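PDB 4P78: HicB3 antitoxin from Yersinia pestis, which binds the HicA3 toxin as its partner in a toxin-antitoxin complex and probably neutralises it. Local coordinates for residues A[16-19]-A[20-23]; A[44-47]-A[48-52]; A[59-62]-A[63-67]. All blocks are in the same frame, centred on the assembly; numbering follows the deposited sequence.

Contact 1 (A[16-19]-A[20-23]); sequences GYFP and DIDG
Phe18 and Ile21, the two ends of a tight turn, lie side by side and point the same way. The contact starts low on both side chains: Phe18 CB sits 3.6 Å from Ile21 CG1. Further out, Ile21 CD1 reaches to 3.9 Å from Phe18 CG, approaching the ring obliquely. In both residues the leading carbon stands beside the backbone N and anti to the carbonyl carbon (chi1 -66° for Phe18), which keeps the two chains running together, while the far end of the phenyl ring leads on into the core. There it meets the ring of Phe26 edge-to-face and packs on Ala38 of helix 31-52; Ile21 rests on Phe42 of the same helix.

Between their backbones, Ile21 N donates to Phe18 O at 3.0 Å with an N-H...O angle of 154°. The donor stands well above the carbonyl plane, 66° out of it, and not on a lone pair. Pro19 and Asp20 occupy the two corners, their CB atoms directed away from the turn overall. The Asp20 carboxylate is spoken for elsewhere: OD2 is hydrogen-bonded to Tyr66 OH, and OD1 makes a long, weak ion pair with Lys61 NZ.

This is a type I beta turn, Phe18 to Ile21, with proline at its second position; it starts the connection from strand 14-17 to strand 25-28 of the antiparallel sheet.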
loop_
_atom_site.group_PDB
_atom_site.type_symbol
_atom_site.label_atom_id
_atom_site.label_comp_id
_atom_site.label_asym_id
_atom_site.label_seq_id
_atom_site.Cartn_x
_atom_site.Cartn_y
_atom_site.Cartn_z
ATOM N N GLY A 16 -6.410 -9.260 5.728
ATOM C CA GLY A 16 -6.744 -7.857 5.809
ATOM C C GLY A 16 -8.124 -7.564 5.272
ATOM O O GLY A 16 -8.978 -8.445 5.237
ATOM N N TYR A 17 -8.332 -6.324 4.846
ATOM C CA TYR A 17 -9.647 -5.869 4.408
ATOM C C TYR A 17 -9.496 -4.706 3.436
ATOM O O TYR A 17 -8.405 -4.136 3.309
ATOM C CB TYR A 17 -10.506 -5.453 5.616
ATOM C CG TYR A 17 -9.789 -4.516 6.574
ATOM C CD1 TYR A 17 -9.803 -3.134 6.371
ATOM C CD2 TYR A 17 -9.097 -5.013 7.681
ATOM C CE1 TYR A 17 -9.145 -2.273 7.240
ATOM C CE2 TYR A 17 -8.429 -4.160 8.549
ATOM C CZ TYR A 17 -8.456 -2.792 8.323
ATOM O OH TYR A 17 -7.805 -1.944 9.189
ATOM N N PHE A 18 -10.577 -4.389 2.732
ATOM C CA PHE A 18 -10.655 -3.181 1.922
ATOM C C PHE A 18 -11.020 -2.022 2.834
ATOM O O PHE A 18 -12.096 -2.031 3.436
ATOM C CB PHE A 18 -11.712 -3.317 0.816
ATOM C CG PHE A 18 -11.384 -4.348 -0.245
ATOM C CD1 PHE A 18 -10.724 -3.983 -1.414
ATOM C CD2 PHE A 18 -11.765 -5.668 -0.091
ATOM C CE1 PHE A 18 -10.452 -4.913 -2.398
ATOM C CE2 PHE A 18 -11.487 -6.605 -1.073
ATOM C CZ PHE A 18 -10.831 -6.224 -2.228
ATOM N N PRO A 19 -10.141 -1.018 2.949
ATOM C CA PRO A 19 -10.488 0.110 3.825
ATOM C C PRO A 19 -11.715 0.893 3.330
ATOM O O PRO A 19 -12.359 1.561 4.125
ATOM C CB PRO A 19 -9.221 0.985 3.783
ATOM C CG PRO A 19 -8.601 0.671 2.448
ATOM C CD PRO A 19 -8.843 -0.817 2.279
ATOM N N ASP A 20 -12.039 0.807 2.047
ATOM C CA ASP A 20 -13.231 1.485 1.533
ATOM C C ASP A 20 -14.486 0.604 1.580
ATOM O O ASP A 20 -15.592 1.056 1.264
ATOM C CB ASP A 20 -13.009 1.947 0.101
ATOM C CG ASP A 20 -11.838 2.913 -0.017
ATOM O OD1 ASP A 20 -11.906 4.012 0.563
ATOM O OD2 ASP A 20 -10.842 2.551 -0.666
ATOM N N ILE A 21 -14.315 -0.657 1.944
ATOM C CA ILE A 21 -15.451 -1.570 1.935
ATOM C C ILE A 21 -15.561 -2.222 3.307
ATOM O O ILE A 21 -14.940 -3.255 3.562
ATOM C CB ILE A 21 -15.310 -2.625 0.815
ATOM C CG1 ILE A 21 -14.817 -1.949 -0.474
ATOM C CG2 ILE A 21 -16.630 -3.346 0.576
ATOM C CD1 ILE A 21 -14.687 -2.891 -1.643
ATOM N N ASP A 22 -16.307 -1.562 4.195
ATOM C CA ASP A 22 -16.518 -2.037 5.558
ATOM C C ASP A 22 -17.059 -3.454 5.565
ATOM O O ASP A 22 -18.110 -3.715 4.981
ATOM C CB ASP A 22 -17.505 -1.138 6.315
ATOM C CG ASP A 22 -16.873 0.144 6.823
ATOM O OD1 ASP A 22 -15.627 0.214 6.984
ATOM O OD2 ASP A 22 -17.645 1.086 7.078
ATOM N N GLY A 23 -16.342 -4.347 6.238
ATOM C CA GLY A 23 -16.788 -5.715 6.444
ATOM C C GLY A 23 -16.229 -6.700 5.440
ATOM O O GLY A 23 -16.470 -7.907 5.539
#

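Contact 2 (A[44-47]-A[48-52]); sequences VHIE and ALMNE
His45 and Leu49, one helical turn apart, meet through the imidazole and a leucine methyl: Leu49 CD1 lies 3.6 Å from His45 CD2, coming at the ring obliquely. The histidine reaches this position with CG anti to its own N (chi1 -176°), and its ring then has work at both ends. ND1 is hydrogen-bonded to Thr41 OG1 of the HicA3 toxin chain, while the CD2 and NE2 side of the ring packs on Leu49. Next to them Ile46 CD1 touches Leu49 CD1 at 4.1 Å, and Ile46 CG2 has Met50 SD near it at 4.3 Å.

The backbone polar groups are paired in the usual i to i+4 fashion. Leu49 N donates to His45 O at 3.0 Å, close to straight with an N-H...O angle of 164°. Met50 N does the same to Ile46 O and Asn51 N to Glu47 O, and Ala48 N reaches Val44 O over a longer 3.2 Å. Glu52 N follows with Ala48 O, taking the pattern into the last turn.

The polar side chains find their partners on the toxin instead. Glu47 OE1 forms a salt bridge with Arg21 of the toxin chain, Glu52 OE2 another with its Arg18, and Asn51 OD1 accepts a weak hydrogen bond from that same Arg18. Antitoxin carboxylates thus face toxin arginines along this end of the helix.

The segment is the C-terminal part of helix 31-52. On the antitoxin side His45 packs against Ile21 and Cys24 in the connection between strands 14-17 and 25-28, and Ile46 and Met50 against Pro57 and Leu56 of the loop that leads toward helix 63-67; the toxin lies against Val44, His45, Ala48 and Leu49.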
loop_
_atom_site.group_PDB
_atom_site.type_symbol
_atom_site.label_atom_id
_atom_site.label_comp_id
_atom_site.label_asym_id
_atom_site.label_seq_id
_atom_site.Cartn_x
_atom_site.Cartn_y
_atom_site.Cartn_z
ATOM N N VAL A 44 -18.182 -11.420 -3.753
ATOM C CA VAL A 44 -19.161 -12.001 -2.841
ATOM C C VAL A 44 -19.813 -10.922 -1.967
ATOM O O VAL A 44 -21.017 -10.953 -1.708
ATOM C CB VAL A 44 -18.482 -13.096 -1.973
ATOM C CG1 VAL A 44 -19.368 -13.540 -0.859
ATOM C CG2 VAL A 44 -18.126 -14.281 -2.845
ATOM N N HIS A 45 -19.017 -9.938 -1.565
ATOM C CA HIS A 45 -19.461 -8.909 -0.634
ATOM C C HIS A 45 -20.379 -7.873 -1.296
ATOM O O HIS A 45 -21.397 -7.483 -0.729
ATOM C CB HIS A 45 -18.236 -8.226 -0.006
ATOM C CG HIS A 45 -18.574 -7.212 1.043
ATOM N ND1 HIS A 45 -18.648 -7.521 2.384
ATOM C CD2 HIS A 45 -18.863 -5.890 0.946
ATOM C CE1 HIS A 45 -18.954 -6.434 3.071
ATOM N NE2 HIS A 45 -19.099 -5.431 2.220
ATOM N N ILE A 46 -20.013 -7.432 -2.495
ATOM C CA ILE A 46 -20.819 -6.469 -3.235
ATOM C C ILE A 46 -22.200 -7.050 -3.555
ATOM O O ILE A 46 -23.220 -6.380 -3.417
ATOM C CB ILE A 46 -20.116 -6.033 -4.558
ATOM C CG1 ILE A 46 -18.838 -5.257 -4.246
ATOM C CG2 ILE A 46 -21.034 -5.189 -5.390
ATOM C CD1 ILE A 46 -19.036 -4.117 -3.285
ATOM N N GLU A 47 -22.230 -8.308 -3.968
ATOM C CA GLU A 47 -23.497 -8.947 -4.304
ATOM C C GLU A 47 -24.396 -9.091 -3.075
ATOM O O GLU A 47 -25.626 -8.958 -3.176
ATOM C CB GLU A 47 -23.227 -10.293 -4.987
ATOM C CG GLU A 47 -22.799 -10.048 -6.446
ATOM C CD GLU A 47 -22.332 -11.279 -7.194
ATOM O OE1 GLU A 47 -22.126 -12.334 -6.557
ATOM O OE2 GLU A 47 -22.162 -11.178 -8.432
ATOM N N ALA A 48 -23.790 -9.324 -1.914
ATOM C CA ALA A 48 -24.553 -9.370 -0.675
ATOM C C ALA A 48 -25.139 -7.993 -0.333
ATOM O O ALA A 48 -26.301 -7.903 0.065
ATOM C CB ALA A 48 -23.689 -9.884 0.471
ATOM N N LEU A 49 -24.344 -6.929 -0.470
ATOM C CA LEU A 49 -24.847 -5.561 -0.247
ATOM C C LEU A 49 -26.042 -5.223 -1.139
ATOM O O LEU A 49 -27.018 -4.614 -0.694
ATOM C CB LEU A 49 -23.744 -4.532 -0.484
ATOM C CG LEU A 49 -22.531 -4.562 0.452
ATOM C CD1 LEU A 49 -21.488 -3.569 -0.037
ATOM C CD2 LEU A 49 -22.939 -4.244 1.885
ATOM N N MET A 50 -25.952 -5.616 -2.405
ATOM C CA MET A 50 -27.005 -5.329 -3.370
ATOM C C MET A 50 -28.255 -6.141 -3.104
ATOM O O MET A 50 -29.358 -5.656 -3.324
ATOM C CB MET A 50 -26.524 -5.604 -4.787
ATOM C CG MET A 50 -25.472 -4.631 -5.279
ATOM S SD MET A 50 -25.027 -5.027 -6.975
ATOM C CE MET A 50 -26.630 -4.932 -7.772
ATOM N N ASN A 51 -28.075 -7.376 -2.640
ATOM C CA ASN A 51 -29.201 -8.246 -2.322
ATOM C C ASN A 51 -29.933 -7.765 -1.077
ATOM O O ASN A 51 -31.152 -7.907 -0.970
ATOM C CB ASN A 51 -28.732 -9.695 -2.133
ATOM C CG ASN A 51 -29.873 -10.636 -1.744
ATOM O OD1 ASN A 51 -30.263 -10.717 -0.570
ATOM N ND2 ASN A 51 -30.409 -11.354 -2.729
ATOM N N GLU A 52 -29.186 -7.198 -0.133
ATOM C CA GLU A 52 -29.762 -6.773 1.140
ATOM C C GLU A 52 -30.262 -5.339 1.118
ATOM O O GLU A 52 -30.998 -4.939 2.013
ATOM C CB GLU A 52 -28.746 -6.922 2.279
ATOM C CG GLU A 52 -28.323 -8.376 2.589
ATOM C CD GLU A 52 -29.481 -9.247 3.072
ATOM O OE1 GLU A 52 -30.497 -8.704 3.555
ATOM O OE2 GLU A 52 -29.381 -10.484 2.953
#

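Contact 3 (A[59-62]-A[63-67]); sequences PPKD and PHRYI
Tyr66 reaches back from the helix to the loop before it, and its hydroxyl oxygen accepts from Lys61 N at 2.8 Å with an N-H...O angle of 154°. That amide lies at the edge of the phenol ring, near its plane, and the lysine side chain crosses the tyrosine at about a right angle. Pro60 CA packs against the same oxygen at 3.3 Å. Tyr66 OH is also hydrogen-bonded to Asp20, so two polar groups hold the end of this buried ring, while Phe31 of the second antitoxin subunit meets the ring itself.

Away from this packed side, Arg65 is exposed. It runs extended across the Lys61 chain, bringing NH1 to 3.5 Å from Lys61 CD, a contact with the aliphatic part alone. Bends at chi2 and chi4 curl the lysine back, and NZ donates to Pro59 O at 2.8 Å. Asp62, also exposed, swings its carboxylate toward the following helix: with CG anti to N (chi1 -166°), OD1 uses its anti lone pair for His64 N, 3.0 Å away. Asp62 O accepts from Arg65 N at 2.8 Å. His64 NE2 is held by Gly13 O of the second subunit.

Asp62 is thus an aspartate N-cap of the short helix 63-67, with Pro63 next in the chain.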
loop_
_atom_site.group_PDB
_atom_site.type_symbol
_atom_site.label_atom_id
_atom_site.label_comp_id
_atom_site.label_asym_id
_atom_site.label_seq_id
_atom_site.Cartn_x
_atom_site.Cartn_y
_atom_site.Cartn_z
ATOM N N PRO A 59 -15.689 4.395 -5.251
ATOM C CA PRO A 59 -14.327 4.120 -5.710
ATOM C C PRO A 59 -13.283 4.683 -4.742
ATOM O O PRO A 59 -13.643 5.434 -3.827
ATOM C CB PRO A 59 -14.269 4.835 -7.067
ATOM C CG PRO A 59 -15.672 4.908 -7.510
ATOM C CD PRO A 59 -16.472 5.115 -6.275
ATOM N N PRO A 60 -12.008 4.309 -4.921
ATOM C CA PRO A 60 -10.960 4.750 -3.993
ATOM C C PRO A 60 -10.826 6.267 -3.881
ATOM O O PRO A 60 -10.888 6.983 -4.886
ATOM C CB PRO A 60 -9.689 4.143 -4.593
ATOM C CG PRO A 60 -10.162 2.923 -5.301
ATOM C CD PRO A 60 -11.508 3.295 -5.872
ATOM N N LYS A 61 -10.596 6.726 -2.654
ATOM C CA LYS A 61 -10.553 8.141 -2.311
ATOM C C LYS A 61 -9.227 8.863 -2.624
ATOM O O LYS A 61 -8.390 8.387 -3.391
ATOM C CB LYS A 61 -10.867 8.290 -0.824
ATOM C CG LYS A 61 -12.017 7.397 -0.328
ATOM C CD LYS A 61 -13.306 7.617 -1.133
ATOM C CE LYS A 61 -14.447 6.711 -0.641
ATOM N NZ LYS A 61 -14.365 5.294 -1.127
ATOM N N ASP A 62 -9.064 10.040 -2.030
ATOM C CA ASP A 62 -7.827 10.798 -2.113
ATOM C C ASP A 62 -6.721 10.050 -1.367
ATOM O O ASP A 62 -6.971 9.522 -0.278
ATOM C CB ASP A 62 -8.024 12.187 -1.508
ATOM C CG ASP A 62 -6.902 13.128 -1.853
ATOM O OD1 ASP A 62 -5.828 13.051 -1.208
ATOM O OD2 ASP A 62 -7.086 13.936 -2.792
ATOM N N PRO A 63 -5.498 10.003 -1.940
ATOM C CA PRO A 63 -4.359 9.335 -1.282
ATOM C C PRO A 63 -4.163 9.772 0.163
ATOM O O PRO A 63 -3.756 8.966 0.997
ATOM C CB PRO A 63 -3.155 9.768 -2.129
ATOM C CG PRO A 63 -3.726 10.066 -3.464
ATOM C CD PRO A 63 -5.122 10.577 -3.247
ATOM N N HIS A 64 -4.450 11.039 0.454
ATOM C CA HIS A 64 -4.365 11.536 1.820
ATOM C C HIS A 64 -5.204 10.734 2.802
ATOM O O HIS A 64 -4.827 10.620 3.969
ATOM C CB HIS A 64 -4.788 13.003 1.882
ATOM C CG HIS A 64 -3.785 13.936 1.280
ATOM N ND1 HIS A 64 -3.707 15.269 1.619
ATOM C CD2 HIS A 64 -2.805 13.716 0.371
ATOM C CE1 HIS A 64 -2.730 15.837 0.934
ATOM N NE2 HIS A 64 -2.167 14.919 0.169
ATOM N N ARG A 65 -6.345 10.201 2.345
ATOM C CA ARG A 65 -7.225 9.459 3.252
ATOM C C ARG A 65 -6.564 8.166 3.741
ATOM O O ARG A 65 -6.794 7.747 4.876
ATOM C CB ARG A 65 -8.570 9.146 2.590
ATOM C CG ARG A 65 -9.536 10.336 2.590
ATOM C CD ARG A 65 -10.963 9.919 2.235
ATOM N NE ARG A 65 -11.747 11.058 1.758
ATOM C CZ ARG A 65 -13.029 10.997 1.415
ATOM N NH1 ARG A 65 -13.686 9.846 1.491
ATOM N NH2 ARG A 65 -13.657 12.090 0.994
ATOM N N TYR A 66 -5.733 7.544 2.900
ATOM C CA TYR A 66 -5.032 6.318 3.305
ATOM C C TYR A 66 -3.780 6.626 4.118
ATOM O O TYR A 66 -3.516 5.977 5.131
ATOM C CB TYR A 66 -4.704 5.472 2.068
ATOM C CG TYR A 66 -5.948 5.259 1.237
ATOM C CD1 TYR A 66 -6.871 4.266 1.569
ATOM C CD2 TYR A 66 -6.246 6.102 0.167
ATOM C CE1 TYR A 66 -8.048 4.096 0.831
ATOM C CE2 TYR A 66 -7.418 5.939 -0.582
ATOM C CZ TYR A 66 -8.315 4.940 -0.247
ATOM O OH TYR A 66 -9.472 4.787 -1.003
ATOM N N ILE A 67 -3.028 7.639 3.700
ATOM C CA ILE A 67 -1.821 8.041 4.419
ATOM C C ILE A 67 -2.172 8.523 5.824
ATOM O O ILE A 67 -1.396 8.342 6.752
ATOM C CB ILE A 67 -1.052 9.136 3.644
ATOM C CG1 ILE A 67 -0.652 8.594 2.273
ATOM C CG2 ILE A 67 0.189 9.598 4.416
ATOM C CD1 ILE A 67 -0.307 9.666 1.251
#

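Contact 1 is the piece that both others touch. Toward contact 2, Ile21 CG2 approaches His45 CD2 to 3.4 Å, so the turn packs against the helix residue that also bonds the toxin. Toward contact 3 the link is polar: the bond between Asp20 OD2 and Tyr66 OH spans 2.6 Å, and Pro19 CG adds packing 3.8 Å from Tyr66 CE1. Contacts 2 and 3 do not touch; their nearest atoms are about 9 Å apart and their centres about 23 Å. They also serve different partners: 44-52 faces the HicA3 toxin, whereas 59-67 meets the second antitoxin subunit.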